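Local coordinates for protein probable tRNA pseudouridine synthase D (Methanosarcina mazei, PDB 1Z2Z) that probably isomerises uridine 13 of transfer RNAs to pseudouridine, as a member of the TruD family of pseudouridine synthases, at residues V35-R41 with D129-F135. Residues are numbered along the deposited sequence.
Sequences VKEITNR and DLWGNDF
Lay V35-R41 antiparallel to D129-F135, the strand axes 4.4 Å apart at closest and their N-to-C directions 155° apart. V35 starts as a non-hydrogen-bonded pair with F135 (CA to CA 4.8 Å); its CG2 packs 3.7 Å from F135 CE2, and V35 CA makes a CA-H...O contact of 3.4 Å to D134 O. K36 and D134 form the hydrogen-bonded pair, K36 N to D134 O 2.9 Å and D134 N to K36 O 2.8 Å, while the extended K36 side chain runs away from its neighbour. E37 faces N133, again non-hydrogen-bonded, on the side of the sheet shared with V35 and F135. E37 CG touches L130 CD1 at 3.3 Å, and its carboxylate goes on to a salt bridge with K85. At I38 the regular pattern breaks: I38 N donates to G132 O (2.9 Å) but I38 O accepts from W131 N (2.8 Å), so two residues oppose one. This is a classic beta bulge, with W131 at phi/psi -80/-79 and G132 at -133/-158. I38 CD1 comes within 3.4 Å of D134 OD2. N40, in the loop, brings ND2 within 3.3 Å of D129 C. R41 reaches D129 in a salt bridge, NH1 to OD2 3.0 Å and NE to the same oxygen 3.2 Å, while its NH2 is held by a stronger partner, E43. Strand 33-39 also pairs in parallel with 90-98, and strand 130-142 antiparallel with 408-417, so this bulged pair is interior to the mixed sheet of a TruD-type pseudouridine synthase, V35 lying about 5 Å, side chain to side chain, from the predicted nucleophile D86.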
loop_
_atom_site.group_PDB
_atom_site.type_symbol
_atom_site.label_atom_id
_atom_site.label_comp_id
_atom_site.label_asym_id
_atom_site.label_seq_id
_atom_site.Cartn_x
_atom_site.Cartn_y
_atom_site.Cartn_z
ATOM N N VAL A 35 12.117 -11.643 1.861
ATOM C CA VAL A 35 11.863 -10.740 0.746
ATOM C C VAL A 35 13.146 -10.496 -0.021
ATOM O O VAL A 35 14.047 -9.840 0.491
ATOM C CB VAL A 35 11.370 -9.384 1.241
ATOM C CG1 VAL A 35 11.065 -8.495 0.067
ATOM C CG2 VAL A 35 10.177 -9.559 2.130
ATOM N N LYS A 36 13.225 -11.009 -1.246
ATOM C CA LYS A 36 14.422 -10.836 -2.069
ATOM C C LYS A 36 14.106 -9.955 -3.272
ATOM O O LYS A 36 13.294 -10.322 -4.111
ATOM C CB LYS A 36 14.934 -12.188 -2.572
ATOM C CG LYS A 36 15.244 -13.212 -1.500
ATOM C CD LYS A 36 15.842 -14.462 -2.125
ATOM C CE LYS A 36 16.211 -15.499 -1.059
ATOM N NZ LYS A 36 16.977 -16.684 -1.590
ATOM N N GLU A 37 14.774 -8.810 -3.365
ATOM C CA GLU A 37 14.561 -7.851 -4.447
ATOM C C GLU A 37 14.992 -8.315 -5.838
ATOM O O GLU A 37 15.948 -9.075 -5.980
ATOM C CB GLU A 37 15.296 -6.567 -4.106
ATOM C CG GLU A 37 15.058 -5.441 -5.064
ATOM C CD GLU A 37 16.090 -4.344 -4.934
ATOM O OE1 GLU A 37 17.201 -4.509 -5.485
ATOM O OE2 GLU A 37 15.792 -3.336 -4.264
ATOM N N ILE A 38 14.275 -7.863 -6.868
ATOM C CA ILE A 38 14.631 -8.213 -8.245
ATOM C C ILE A 38 15.053 -6.908 -8.892
ATOM O O ILE A 38 14.258 -5.985 -9.007
ATOM C CB ILE A 38 13.446 -8.800 -9.011
ATOM C CG1 ILE A 38 12.760 -9.864 -8.152
ATOM C CG2 ILE A 38 13.932 -9.414 -10.330
ATOM C CD1 ILE A 38 11.491 -10.400 -8.753
ATOM N N THR A 39 16.305 -6.829 -9.313
ATOM C CA THR A 39 16.833 -5.604 -9.892
ATOM C C THR A 39 16.440 -5.345 -11.341
ATOM O O THR A 39 16.121 -6.276 -12.081
ATOM C CB THR A 39 18.378 -5.612 -9.819
ATOM O OG1 THR A 39 18.867 -4.270 -9.780
ATOM C CG2 THR A 39 18.975 -6.316 -11.038
ATOM N N ASN A 40 16.446 -4.075 -11.747
ATOM C CA ASN A 40 16.164 -3.755 -13.142
ATOM C C ASN A 40 17.378 -3.056 -13.729
ATOM O O ASN A 40 17.383 -2.704 -14.897
ATOM C CB ASN A 40 14.913 -2.873 -13.313
ATOM C CG ASN A 40 15.065 -1.492 -12.716
ATOM O OD1 ASN A 40 16.119 -0.858 -12.811
ATOM N ND2 ASN A 40 13.990 -1.002 -12.114
ATOM N N ARG A 41 18.424 -2.866 -12.934
ATOM C CA ARG A 41 19.610 -2.198 -13.464
ATOM C C ARG A 41 20.869 -3.067 -13.461
ATOM O O ARG A 41 20.944 -4.078 -12.767
ATOM C CB ARG A 41 19.862 -0.918 -12.685
ATOM C CG ARG A 41 19.757 -1.118 -11.199
ATOM C CD ARG A 41 20.908 -0.455 -10.523
ATOM N NE ARG A 41 20.759 0.984 -10.510
ATOM C CZ ARG A 41 21.770 1.827 -10.353
ATOM N NH1 ARG A 41 21.536 3.137 -10.334
ATOM N NH2 ARG A 41 23.011 1.364 -10.236
ATOM N N ASP A 129 14.722 2.085 -8.580
ATOM C CA ASP A 129 15.586 1.267 -9.422
ATOM C C ASP A 129 15.457 -0.233 -9.214
ATOM O O ASP A 129 16.464 -0.910 -9.115
ATOM C CB ASP A 129 17.057 1.633 -9.236
ATOM C CG ASP A 129 17.382 3.039 -9.693
ATOM O OD1 ASP A 129 16.447 3.875 -9.798
ATOM O OD2 ASP A 129 18.588 3.304 -9.920
ATOM N N LEU A 130 14.251 -0.773 -9.123
ATOM C CA LEU A 130 14.123 -2.221 -8.986
ATOM C C LEU A 130 12.856 -2.630 -9.727
ATOM O O LEU A 130 11.930 -1.832 -9.874
ATOM C CB LEU A 130 14.016 -2.650 -7.515
ATOM C CG LEU A 130 12.617 -2.600 -6.890
ATOM C CD1 LEU A 130 12.609 -3.312 -5.562
ATOM C CD2 LEU A 130 12.176 -1.157 -6.751
ATOM N N TRP A 131 12.814 -3.863 -10.203
ATOM C CA TRP A 131 11.638 -4.324 -10.900
ATOM C C TRP A 131 10.617 -4.695 -9.848
ATOM O O TRP A 131 9.702 -3.927 -9.563
ATOM C CB TRP A 131 11.949 -5.535 -11.771
ATOM C CG TRP A 131 10.713 -6.100 -12.400
ATOM C CD1 TRP A 131 9.848 -7.006 -11.845
ATOM C CD2 TRP A 131 10.136 -5.711 -13.653
ATOM N NE1 TRP A 131 8.771 -7.194 -12.668
ATOM C CE2 TRP A 131 8.917 -6.412 -13.784
ATOM C CE3 TRP A 131 10.526 -4.830 -14.674
ATOM C CZ2 TRP A 131 8.082 -6.265 -14.900
ATOM C CZ3 TRP A 131 9.692 -4.685 -15.786
ATOM C CH2 TRP A 131 8.482 -5.399 -15.885
ATOM N N GLY A 132 10.783 -5.872 -9.255
ATOM C CA GLY A 132 9.860 -6.306 -8.225
ATOM C C GLY A 132 10.530 -6.850 -6.978
ATOM O O GLY A 132 11.699 -6.561 -6.693
ATOM N N ASN A 133 9.773 -7.659 -6.241
ATOM C CA ASN A 133 10.236 -8.268 -4.998
ATOM C C ASN A 133 9.710 -9.707 -4.853
ATOM O O ASN A 133 8.500 -9.940 -4.852
ATOM C CB ASN A 133 9.760 -7.428 -3.796
ATOM C CG ASN A 133 10.663 -6.225 -3.496
ATOM O OD1 ASN A 133 10.193 -5.195 -3.025
ATOM N ND2 ASN A 133 11.959 -6.368 -3.733
ATOM N N ASP A 134 10.621 -10.672 -4.757
ATOM C CA ASP A 134 10.253 -12.075 -4.559
ATOM C C ASP A 134 9.915 -12.239 -3.093
ATOM O O ASP A 134 10.640 -11.744 -2.227
ATOM C CB ASP A 134 11.419 -12.989 -4.886
ATOM C CG ASP A 134 11.455 -13.360 -6.325
ATOM O OD1 ASP A 134 12.502 -13.863 -6.797
ATOM O OD2 ASP A 134 10.414 -13.154 -6.988
ATOM N N PHE A 135 8.818 -12.934 -2.818
ATOM C CA PHE A 135 8.393 -13.160 -1.449
ATOM C C PHE A 135 8.388 -14.638 -1.117
ATOM O O PHE A 135 8.275 -15.494 -1.999
ATOM C CB PHE A 135 6.999 -12.591 -1.188
ATOM C CG PHE A 135 6.950 -11.090 -1.160
ATOM C CD1 PHE A 135 6.608 -10.366 -2.307
ATOM C CD2 PHE A 135 7.229 -10.398 0.011
ATOM C CE1 PHE A 135 6.543 -8.970 -2.293
ATOM C CE2 PHE A 135 7.170 -9.010 0.051
ATOM C CZ PHE A 135 6.823 -8.290 -1.110
#